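Side-chain contacts in tryptophan--tRNA ligase (Aeropyrum pernix, PDB 3A04), which catalyses the ATP-dependent attachment of L-tryptophan to its cognate tRNA(Trp), releasing AMP and diphosphate: residues 219-222 with 223-227; 147-151 with 152-156; 168-171 with 172-175. All blocks are in the same frame, centred on the assembly; numbering follows the deposited sequence.

Interaction 1: residues 219-222 with 223-227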
ATOM      1  N   ASP A 219       6.303  -5.683 -20.991  1.00 37.57           N
ATOM      2  CA  ASP A 219       6.663  -6.974 -20.427  1.00 36.25           C
ATOM      3  C   ASP A 219       7.507  -6.922 -19.154  1.00 35.20           C
ATOM      4  O   ASP A 219       7.362  -7.806 -18.304  1.00 35.56           O
ATOM      5  CB  ASP A 219       7.298  -7.911 -21.485  1.00 36.40           C
ATOM      6  CG  ASP A 219       7.229  -9.351 -21.069  1.00 36.99           C
ATOM      7  OD1 ASP A 219       6.084  -9.907 -20.880  1.00 35.30           O
ATOM      8  OD2 ASP A 219       8.319  -9.911 -20.886  1.00 33.71           O
ATOM      9  N   PRO A 220       8.410  -5.922 -19.011  1.00 34.82           N
ATOM     10  CA  PRO A 220       9.224  -5.905 -17.761  1.00 35.01           C
ATOM     11  C   PRO A 220       8.379  -5.914 -16.486  1.00 34.89           C
ATOM     12  O   PRO A 220       8.720  -6.674 -15.527  1.00 34.09           O
ATOM     13  CB  PRO A 220      10.022  -4.634 -17.848  1.00 33.95           C
ATOM     14  CG  PRO A 220      10.232  -4.470 -19.422  1.00 36.14           C
ATOM     15  CD  PRO A 220       8.845  -4.874 -19.954  1.00 35.55           C
ATOM     16  N   HIS A 221       7.298  -5.130 -16.475  1.00 32.76           N
ATOM     17  CA  HIS A 221       6.416  -5.179 -15.275  1.00 32.63           C
ATOM     18  C   HIS A 221       5.701  -6.521 -15.112  1.00 31.12           C
ATOM     19  O   HIS A 221       5.491  -7.052 -13.980  1.00 31.62           O
ATOM     20  CB  HIS A 221       5.373  -4.016 -15.210  1.00 32.95           C
ATOM     21  CG  HIS A 221       4.563  -4.085 -13.956  1.00 34.28           C
ATOM     22  ND1 HIS A 221       3.391  -4.804 -13.860  1.00 35.99           N
ATOM     23  CD2 HIS A 221       4.844  -3.652 -12.706  1.00 37.64           C
ATOM     24  CE1 HIS A 221       2.965  -4.781 -12.604  1.00 35.86           C
ATOM     25  NE2 HIS A 221       3.828  -4.075 -11.891  1.00 36.02           N
ATOM     26  N   LEU A 222       5.264  -7.087 -16.223  1.00 29.78           N
ATOM     27  CA  LEU A 222       4.651  -8.414 -16.180  1.00 29.58           C
ATOM     28  C   LEU A 222       5.609  -9.521 -15.646  1.00 29.78           C
ATOM     29  O   LEU A 222       5.205 -10.444 -14.989  1.00 26.19           O
ATOM     30  CB  LEU A 222       4.269  -8.773 -17.588  1.00 32.08           C
ATOM     31  CG  LEU A 222       3.242  -9.841 -17.804  1.00 39.83           C
ATOM     32  CD1 LEU A 222       2.041  -9.593 -16.877  1.00 39.09           C
ATOM     33  CD2 LEU A 222       2.775  -9.668 -19.275  1.00 40.10           C
ATOM     34  N   ARG A 223       6.902  -9.393 -15.925  1.00 29.72           N
ATOM     35  CA  ARG A 223       7.843 -10.379 -15.474  1.00 31.02           C
ATOM     36  C   ARG A 223       8.049 -10.181 -13.977  1.00 30.01           C
ATOM     37  O   ARG A 223       8.248 -11.150 -13.235  1.00 30.83           O
ATOM     38  CB  ARG A 223       9.172 -10.194 -16.289  1.00 31.58           C
ATOM     39  CG  ARG A 223       9.031 -10.728 -17.731  1.00 33.60           C
ATOM     40  CD  ARG A 223      10.443 -10.941 -18.404  1.00 36.82           C
ATOM     41  NE  ARG A 223      11.365  -9.826 -18.160  1.00 36.13           N
ATOM     42  CZ  ARG A 223      11.536  -8.795 -18.994  1.00 38.45           C
ATOM     43  NH1 ARG A 223      10.826  -8.723 -20.097  1.00 37.93           N
ATOM     44  NH2 ARG A 223      12.405  -7.831 -18.739  1.00 36.14           N
ATOM     45  N   LEU A 224       8.059  -8.931 -13.524  1.00 30.73           N
ATOM     46  CA  LEU A 224       8.194  -8.704 -12.084  1.00 31.53           C
ATOM     47  C   LEU A 224       6.936  -9.306 -11.367  1.00 30.75           C
ATOM     48  O   LEU A 224       7.059  -9.931 -10.325  1.00 31.19           O
ATOM     49  CB  LEU A 224       8.349  -7.222 -11.731  1.00 31.98           C
ATOM     50  CG  LEU A 224       8.281  -6.851 -10.236  1.00 36.32           C
ATOM     51  CD1 LEU A 224       9.502  -7.475  -9.471  1.00 39.26           C
ATOM     52  CD2 LEU A 224       8.221  -5.299  -9.995  1.00 38.06           C
ATOM     53  N   THR A 225       5.762  -9.132 -11.950  1.00 28.72           N
ATOM     54  CA  THR A 225       4.489  -9.758 -11.437  1.00 27.79           C
ATOM     55  C   THR A 225       4.601 -11.278 -11.363  1.00 29.07           C
ATOM     56  O   THR A 225       4.188 -11.884 -10.367  1.00 28.22           O
ATOM     57  CB  THR A 225       3.259  -9.309 -12.312  1.00 28.54           C
ATOM     58  OG1 THR A 225       3.187  -7.873 -12.244  1.00 26.43           O
ATOM     59  CG2 THR A 225       1.906  -9.862 -11.796  1.00 24.28           C
ATOM     60  N   ARG A 226       5.170 -11.901 -12.398  1.00 28.68           N
ATOM     61  CA  ARG A 226       5.304 -13.371 -12.388  1.00 30.69           C
ATOM     62  C   ARG A 226       6.309 -13.745 -11.319  1.00 30.09           C
ATOM     63  O   ARG A 226       6.096 -14.699 -10.633  1.00 30.53           O
ATOM     64  CB  ARG A 226       5.809 -13.855 -13.742  1.00 30.68           C
ATOM     65  CG  ARG A 226       4.703 -13.787 -14.838  1.00 30.19           C
ATOM     66  CD  ARG A 226       5.372 -13.843 -16.252  1.00 31.74           C
ATOM     67  NE  ARG A 226       6.053 -15.132 -16.540  1.00 30.10           N
ATOM     68  CZ  ARG A 226       5.442 -16.241 -16.952  1.00 31.08           C
ATOM     69  NH1 ARG A 226       4.096 -16.345 -17.096  1.00 29.31           N
ATOM     70  NH2 ARG A 226       6.183 -17.316 -17.178  1.00 34.51           N
ATOM     71  N   ASP A 227       7.395 -12.969 -11.160  1.00 31.71           N
ATOM     72  CA  ASP A 227       8.305 -13.220 -10.002  1.00 32.11           C
ATOM     73  C   ASP A 227       7.610 -13.096  -8.639  1.00 32.78           C
ATOM     74  O   ASP A 227       7.829 -13.918  -7.769  1.00 32.48           O
ATOM     75  CB  ASP A 227       9.533 -12.355  -9.990  1.00 31.78           C
ATOM     76  CG  ASP A 227      10.456 -12.635 -11.207  1.00 35.39           C
ATOM     77  OD1 ASP A 227      10.295 -13.671 -11.863  1.00 39.40           O
ATOM     78  OD2 ASP A 227      11.226 -11.726 -11.593  1.00 40.73           O
TER
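D219 and R223, one helical turn apart, meet with their side chains crossing at about a right angle. R223 NH1 gives a hydrogen bond to D219 OD2 at 2.9 Å, making a salt bridge. It is a single-point grip and not a flat paired one: carboxylate and guanidinium planes stand 52° apart, and OD2 is met on its anti side. The same oxygen lies 3.3 Å from R223 CG, so it rests against the arginine stem as well as its end. A bend at chi3 (-44°) folds the R223 chain back toward the first turn, carrying the guanidinium over P220; P220 CA sits 3.7 Å above the plane of that R223 group, nearer its border than its middle. The other carboxylate oxygen, D219 OD1, is engaged by R56 and by the hydroxyl of Y245, so this buried acid meets two arginines, which probably offset its charge.

Round the helix, H221 and T225 form a second pair. T225 OG1 stands anti to its own carbonyl carbon (chi1 -59°), which directs it back to H221 O at 3.0 Å. T225 N reaches the same oxygen at 2.9 Å, from the opposite face of the carbonyl plane, so H221 O takes two donors. T225 OG1 also lies 3.1 Å from H221 CE1, approaching the imidazole obliquely, while H221 NE2 bonds to S189 O of helix 183-197. Farther along, the R226 stem passes L222 O, and its NH1 pairs with D57.

Salt bridges from i to i+4, and threonine hydroxyls bonded to the carbonyl four residues back, are each common in helices; here both occupy the opening turns of helix 219-231, the crossover helix of a beta-alpha-beta unit between parallel strands 210-215 and 242-246.

Interaction 2: residues 147-151 with 152-156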
ATOM      1  N   GLU A 147     -16.315  -7.256 -14.641  1.00 29.86           N
ATOM      2  CA  GLU A 147     -16.108  -6.743 -13.253  1.00 27.25           C
ATOM      3  C   GLU A 147     -15.214  -5.528 -13.294  1.00 27.15           C
ATOM      4  O   GLU A 147     -13.983  -5.654 -13.474  1.00 27.67           O
ATOM      5  CB  GLU A 147     -15.549  -7.879 -12.405  1.00 28.64           C
ATOM      6  CG  GLU A 147     -15.385  -7.505 -10.860  1.00 29.84           C
ATOM      7  CD  GLU A 147     -15.431  -8.739  -9.947  1.00 38.85           C
ATOM      8  OE1 GLU A 147     -16.184  -9.742 -10.248  1.00 42.11           O
ATOM      9  OE2 GLU A 147     -14.694  -8.714  -8.923  1.00 36.65           O
ATOM     10  N   PHE A 148     -15.784  -4.331 -13.180  1.00 26.49           N
ATOM     11  CA  PHE A 148     -14.978  -3.098 -13.164  1.00 27.64           C
ATOM     12  C   PHE A 148     -14.696  -2.778 -11.691  1.00 27.42           C
ATOM     13  O   PHE A 148     -15.602  -2.952 -10.870  1.00 27.35           O
ATOM     14  CB  PHE A 148     -15.788  -1.912 -13.688  1.00 26.88           C
ATOM     15  CG  PHE A 148     -16.230  -2.066 -15.177  1.00 30.23           C
ATOM     16  CD1 PHE A 148     -15.376  -1.668 -16.200  1.00 29.50           C
ATOM     17  CD2 PHE A 148     -17.473  -2.604 -15.503  1.00 31.18           C
ATOM     18  CE1 PHE A 148     -15.754  -1.783 -17.578  1.00 27.59           C
ATOM     19  CE2 PHE A 148     -17.886  -2.706 -16.904  1.00 32.23           C
ATOM     20  CZ  PHE A 148     -17.010  -2.293 -17.901  1.00 31.39           C
ATOM     21  N   TYR A 149     -13.517  -2.166 -11.396  1.00 25.48           N
ATOM     22  CA  TYR A 149     -13.249  -1.743 -10.045  1.00 25.09           C
ATOM     23  C   TYR A 149     -12.245  -0.669 -10.013  1.00 24.82           C
ATOM     24  O   TYR A 149     -11.443  -0.518 -11.000  1.00 24.53           O
ATOM     25  CB  TYR A 149     -12.816  -2.951  -9.171  1.00 25.28           C
ATOM     26  CG  TYR A 149     -11.416  -3.435  -9.469  1.00 26.99           C
ATOM     27  CD1 TYR A 149     -10.293  -2.853  -8.827  1.00 20.64           C
ATOM     28  CD2 TYR A 149     -11.234  -4.440 -10.423  1.00 24.61           C
ATOM     29  CE1 TYR A 149      -8.943  -3.346  -9.112  1.00 26.48           C
ATOM     30  CE2 TYR A 149      -9.920  -4.949 -10.760  1.00 24.26           C
ATOM     31  CZ  TYR A 149      -8.802  -4.368 -10.064  1.00 23.10           C
ATOM     32  OH  TYR A 149      -7.521  -4.756 -10.370  1.00 25.66           O
ATOM     33  N   PHE A 150     -12.195   0.029  -8.866  1.00 24.92           N
ATOM     34  CA  PHE A 150     -11.213   1.089  -8.622  1.00 25.90           C
ATOM     35  C   PHE A 150     -10.138   0.518  -7.685  1.00 25.97           C
ATOM     36  O   PHE A 150     -10.502  -0.187  -6.728  1.00 25.81           O
ATOM     37  CB  PHE A 150     -11.821   2.286  -7.887  1.00 24.73           C
ATOM     38  CG  PHE A 150     -12.817   3.047  -8.701  1.00 29.17           C
ATOM     39  CD1 PHE A 150     -12.405   4.068  -9.552  1.00 29.19           C
ATOM     40  CD2 PHE A 150     -14.178   2.739  -8.636  1.00 32.30           C
ATOM     41  CE1 PHE A 150     -13.396   4.823 -10.330  1.00 28.32           C
ATOM     42  CE2 PHE A 150     -15.154   3.492  -9.444  1.00 29.90           C
ATOM     43  CZ  PHE A 150     -14.749   4.483 -10.240  1.00 28.85           C
ATOM     44  N   GLN A 151      -8.881   0.793  -8.011  1.00 24.49           N
ATOM     45  CA  GLN A 151      -7.733   0.425  -7.167  1.00 25.06           C
ATOM     46  C   GLN A 151      -7.958   0.927  -5.723  1.00 26.25           C
ATOM     47  O   GLN A 151      -7.522   0.254  -4.805  1.00 26.21           O
ATOM     48  CB  GLN A 151      -6.412   1.064  -7.617  1.00 24.75           C
ATOM     49  CG  GLN A 151      -5.900   0.507  -8.974  1.00 24.10           C
ATOM     50  CD  GLN A 151      -4.648   1.238  -9.445  1.00 24.69           C
ATOM     51  OE1 GLN A 151      -4.435   2.409  -9.175  1.00 27.19           O
ATOM     52  NE2 GLN A 151      -3.847   0.527 -10.222  1.00 25.27           N
ATOM     53  N   THR A 152      -8.665   2.029  -5.546  1.00 25.95           N
ATOM     54  CA  THR A 152      -8.766   2.611  -4.227  1.00 26.64           C
ATOM     55  C   THR A 152     -10.040   2.086  -3.559  1.00 26.88           C
ATOM     56  O   THR A 152     -10.399   2.557  -2.466  1.00 28.10           O
ATOM     57  CB  THR A 152      -8.807   4.166  -4.188  1.00 26.11           C
ATOM     58  OG1 THR A 152      -9.962   4.621  -4.899  1.00 28.86           O
ATOM     59  CG2 THR A 152      -7.500   4.834  -4.744  1.00 27.50           C
ATOM     60  N   ASN A 153     -10.726   1.165  -4.183  1.00 25.44           N
ATOM     61  CA  ASN A 153     -11.958   0.680  -3.525  1.00 27.85           C
ATOM     62  C   ASN A 153     -12.153  -0.803  -3.690  1.00 28.41           C
ATOM     63  O   ASN A 153     -13.251  -1.288  -4.001  1.00 31.20           O
ATOM     64  CB  ASN A 153     -13.215   1.484  -4.006  1.00 27.17           C
ATOM     65  CG  ASN A 153     -14.375   1.392  -3.018  1.00 30.66           C
ATOM     66  OD1 ASN A 153     -14.139   1.183  -1.833  1.00 29.08           O
ATOM     67  ND2 ASN A 153     -15.622   1.515  -3.491  1.00 32.17           N
ATOM     68  N   ARG A 154     -11.076  -1.571  -3.626  1.00 26.77           N
ATOM     69  CA  ARG A 154     -11.176  -2.991  -4.063  1.00 25.98           C
ATOM     70  C   ARG A 154     -11.200  -3.997  -2.859  1.00 28.05           C
ATOM     71  O   ARG A 154     -11.690  -5.117  -2.975  1.00 29.17           O
ATOM     72  CB  ARG A 154     -10.013  -3.322  -4.998  1.00 24.04           C
ATOM     73  CG  ARG A 154     -10.018  -4.739  -5.641  1.00 23.48           C
ATOM     74  CD  ARG A 154     -11.415  -5.025  -6.286  1.00 25.26           C
ATOM     75  NE  ARG A 154     -11.298  -6.108  -7.271  1.00 26.44           N
ATOM     76  CZ  ARG A 154     -12.317  -6.739  -7.779  1.00 26.38           C
ATOM     77  NH1 ARG A 154     -13.573  -6.412  -7.403  1.00 25.58           N
ATOM     78  NH2 ARG A 154     -12.074  -7.698  -8.620  1.00 25.77           N
ATOM     79  N   GLY A 155     -10.719  -3.558  -1.717  1.00 25.97           N
ATOM     80  CA  GLY A 155     -10.978  -4.334  -0.496  1.00 28.63           C
ATOM     81  C   GLY A 155      -9.727  -4.972   0.099  1.00 27.39           C
ATOM     82  O   GLY A 155      -8.653  -5.047  -0.507  1.00 24.34           O
ATOM     83  N   THR A 156      -9.920  -5.538   1.296  1.00 28.38           N
ATOM     84  CA  THR A 156      -8.804  -6.011   2.119  1.00 27.68           C
ATOM     85  C   THR A 156      -7.880  -7.026   1.497  1.00 26.33           C
ATOM     86  O   THR A 156      -6.676  -6.846   1.561  1.00 26.52           O
ATOM     87  CB  THR A 156      -9.333  -6.467   3.539  1.00 27.05           C
ATOM     88  OG1 THR A 156      -9.873  -5.308   4.160  1.00 28.05           O
ATOM     89  CG2 THR A 156      -8.126  -6.938   4.414  1.00 28.24           C
TER
HETATM   90  O   HOH W   1     -14.387  -0.545  -6.971  1.00 30.50           O
HETATM   91  O   HOH W   2      -8.641  -0.891  -2.363  1.00 40.26           O
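Y149 and R154 are brought face to face by their torsions: Y149 holds CG between its backbone N and carbonyl carbon (chi1 73°), while R154 sends CG away from its own N and then bends at chi2, laying the rest of the chain across the ring. The guanidinium lies flat on the tyrosine, with planes only 8° apart and centres 4.1 Å apart. This is an offset cation-pi stack, with R154 NE 3.4 Å above the plane of the Y149 ring, toward its rim. The stem joins in through a CH-pi contact, R154 CD lying 3.9 Å from the Y149 ring centroid.

Beyond the ring, R154 NH1 and NH2 grip E147 end-on, both on the single oxygen OE2, at 3.0 and 2.8 Å. OE2 is in the guanidinium plane, whereas the carboxylate is turned 85° against it. R154 NH2 has a further partner in H198, and Y149 OH bonds to D195. With an alanine here instead of R154, the E147 carboxylate would probably lose the two N-H bonds to OE2, and the face of the Y149 ring now under the guanidinium would lose that cover.

The backbone turns just beyond the strand: N153 N bonds to F150 O at 2.9 Å, and one water joins Q151 O to R154 N. From this turn T152 O and Q151 O reach R160 and Q163 of the second subunit. The site is thus the exit from edge strand 147-150 of the parallel core of a class I synthetase, where the chain leads through G155, the N-cap, into helix 156-165.

Interaction 3: residues 168-171 with 172-175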
ATOM      1  N   LYS A 168       8.963  -8.464  -1.096  1.00 33.06           N
ATOM      2  CA  LYS A 168       9.508  -9.453  -2.036  1.00 35.11           C
ATOM      3  C   LYS A 168      10.087  -8.866  -3.303  1.00 35.48           C
ATOM      4  O   LYS A 168      10.242  -9.543  -4.294  1.00 38.27           O
ATOM      5  CB  LYS A 168       8.449 -10.494  -2.369  1.00 32.84           C
ATOM      6  CG  LYS A 168       7.886 -11.234  -1.134  1.00 35.67           C
ATOM      7  CD  LYS A 168       9.002 -12.113  -0.530  1.00 39.54           C
ATOM      8  CE  LYS A 168       8.388 -13.088   0.451  1.00 47.52           C
ATOM      9  NZ  LYS A 168       9.509 -13.869   1.094  1.00 49.49           N
ATOM     10  N   VAL A 169      10.409  -7.596  -3.275  1.00 35.74           N
ATOM     11  CA  VAL A 169      11.039  -6.983  -4.400  1.00 36.71           C
ATOM     12  C   VAL A 169      12.043  -5.963  -3.859  1.00 37.14           C
ATOM     13  O   VAL A 169      11.808  -5.375  -2.804  1.00 36.25           O
ATOM     14  CB  VAL A 169       9.941  -6.367  -5.329  1.00 38.51           C
ATOM     15  CG1 VAL A 169       9.108  -5.326  -4.593  1.00 37.07           C
ATOM     16  CG2 VAL A 169      10.574  -5.808  -6.615  1.00 42.72           C
ATOM     17  N   THR A 170      13.170  -5.771  -4.559  1.00 37.21           N
ATOM     18  CA  THR A 170      14.158  -4.749  -4.152  1.00 38.14           C
ATOM     19  C   THR A 170      13.933  -3.409  -4.870  1.00 37.37           C
ATOM     20  O   THR A 170      13.282  -3.344  -5.906  1.00 35.36           O
ATOM     21  CB  THR A 170      15.630  -5.249  -4.451  1.00 37.25           C
ATOM     22  OG1 THR A 170      15.771  -5.386  -5.861  1.00 39.62           O
ATOM     23  CG2 THR A 170      15.852  -6.599  -3.820  1.00 41.08           C
ATOM     24  N   ALA A 171      14.502  -2.341  -4.310  1.00 38.52           N
ATOM     25  CA  ALA A 171      14.513  -1.029  -4.964  1.00 40.13           C
ATOM     26  C   ALA A 171      15.170  -1.146  -6.360  1.00 40.75           C
ATOM     27  O   ALA A 171      14.662  -0.603  -7.337  1.00 40.09           O
ATOM     28  CB  ALA A 171      15.292   0.052  -4.045  1.00 40.10           C
ATOM     29  N   ALA A 172      16.257  -1.925  -6.465  1.00 41.46           N
ATOM     30  CA  ALA A 172      16.986  -2.085  -7.786  1.00 41.52           C
ATOM     31  C   ALA A 172      16.089  -2.766  -8.852  1.00 41.84           C
ATOM     32  O   ALA A 172      16.035  -2.348 -10.015  1.00 41.27           O
ATOM     33  CB  ALA A 172      18.294  -2.886  -7.609  1.00 40.22           C
ATOM     34  N   GLU A 173      15.378  -3.818  -8.456  1.00 41.59           N
ATOM     35  CA  GLU A 173      14.421  -4.427  -9.377  1.00 43.46           C
ATOM     36  C   GLU A 173      13.393  -3.430  -9.895  1.00 42.75           C
ATOM     37  O   GLU A 173      13.119  -3.365 -11.080  1.00 43.12           O
ATOM     38  CB  GLU A 173      13.718  -5.583  -8.689  1.00 43.40           C
ATOM     39  CG  GLU A 173      14.685  -6.732  -8.399  1.00 46.89           C
ATOM     40  CD  GLU A 173      13.984  -7.916  -7.770  1.00 51.24           C
ATOM     41  OE1 GLU A 173      13.373  -7.769  -6.701  1.00 48.59           O
ATOM     42  OE2 GLU A 173      14.064  -9.005  -8.352  1.00 56.47           O
ATOM     43  N   MET A 174      12.816  -2.653  -8.999  1.00 43.73           N
ATOM     44  CA  MET A 174      11.824  -1.703  -9.432  1.00 45.22           C
ATOM     45  C   MET A 174      12.437  -0.605 -10.281  1.00 46.63           C
ATOM     46  O   MET A 174      11.910  -0.282 -11.339  1.00 47.39           O
ATOM     47  CB  MET A 174      11.139  -1.113  -8.215  1.00 46.53           C
ATOM     48  CG  MET A 174      10.225  -2.059  -7.520  1.00 43.15           C
ATOM     49  SD  MET A 174       9.395  -0.979  -6.318  1.00 55.03           S
ATOM     50  CE  MET A 174       8.411  -2.146  -5.542  1.00 42.44           C
ATOM     51  N   GLU A 175      13.565  -0.064  -9.833  1.00 47.66           N
ATOM     52  CA  GLU A 175      14.331   0.906 -10.609  1.00 50.59           C
ATOM     53  C   GLU A 175      14.551   0.468 -12.066  1.00 51.61           C
ATOM     54  O   GLU A 175      14.329   1.272 -13.001  1.00 52.76           O
ATOM     55  CB  GLU A 175      15.655   1.261  -9.901  1.00 50.30           C
ATOM     56  CG  GLU A 175      15.460   2.298  -8.785  1.00 56.69           C
ATOM     57  CD  GLU A 175      16.542   2.364  -7.641  1.00 67.29           C
ATOM     58  OE1 GLU A 175      17.669   1.811  -7.789  1.00 67.82           O
ATOM     59  OE2 GLU A 175      16.237   3.007  -6.573  1.00 69.19           O
TER
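E173 folds back over T170 to close a capping box, and its side chain can be followed outward atom by atom. E173 CB lies 3.5 Å from T170 OG1 and also borders T170 O. E173 CG, set anti to the carbonyl carbon (chi1 -67°), passes T170 OG1 at 3.1 Å. The chain then runs extended, bringing CD past T170 OG1 toward T170 N. At the tip, E173 OE1 accepts from T170 N at 2.9 Å through its anti lone pair, with a nearly straight N-H...O angle of 164°, and also touches V169 CA. The return bond, from E173 N to T170 OG1 (3.1 Å, 166°), completes the box. The other oxygen, E173 OE2, pairs with R231.

On the buried side, the methyl end of M174 meets V169 tightly: M174 CE is 3.4 Å from V169 CG1, the two side chains crossing at about a right angle.

T170 thus caps the start of helix 171-178 at the end of the loop that follows helix 156-165. V169 and M174 face helix 183-197 at L190, V169 also meets helix 219-231, and both residues pack on P183 of the second subunit.

How the interactions relate
Interaction 1 is the most buried, within a crossover helix of the nucleotide-binding core; interactions 2 and 3 are partly buried and touch the second subunit, and interaction 3 is the most exposed, with T170, A172 and E175 at the surface. Interactions 1 and 3 have centres about 12 Å apart, L224 CD1 packing on V169 CG2 at 3.5 Å; interaction 2 lies at the edge of the sheet, yet all three border helix 183-197, interaction 2 through D195. Each uses a carboxylate differently: 219-227 pairs it with arginine within a helix, 147-156 combines such a pair with an aromatic stack, and 168-175 divides it between a backbone N-H at a helix start and R231.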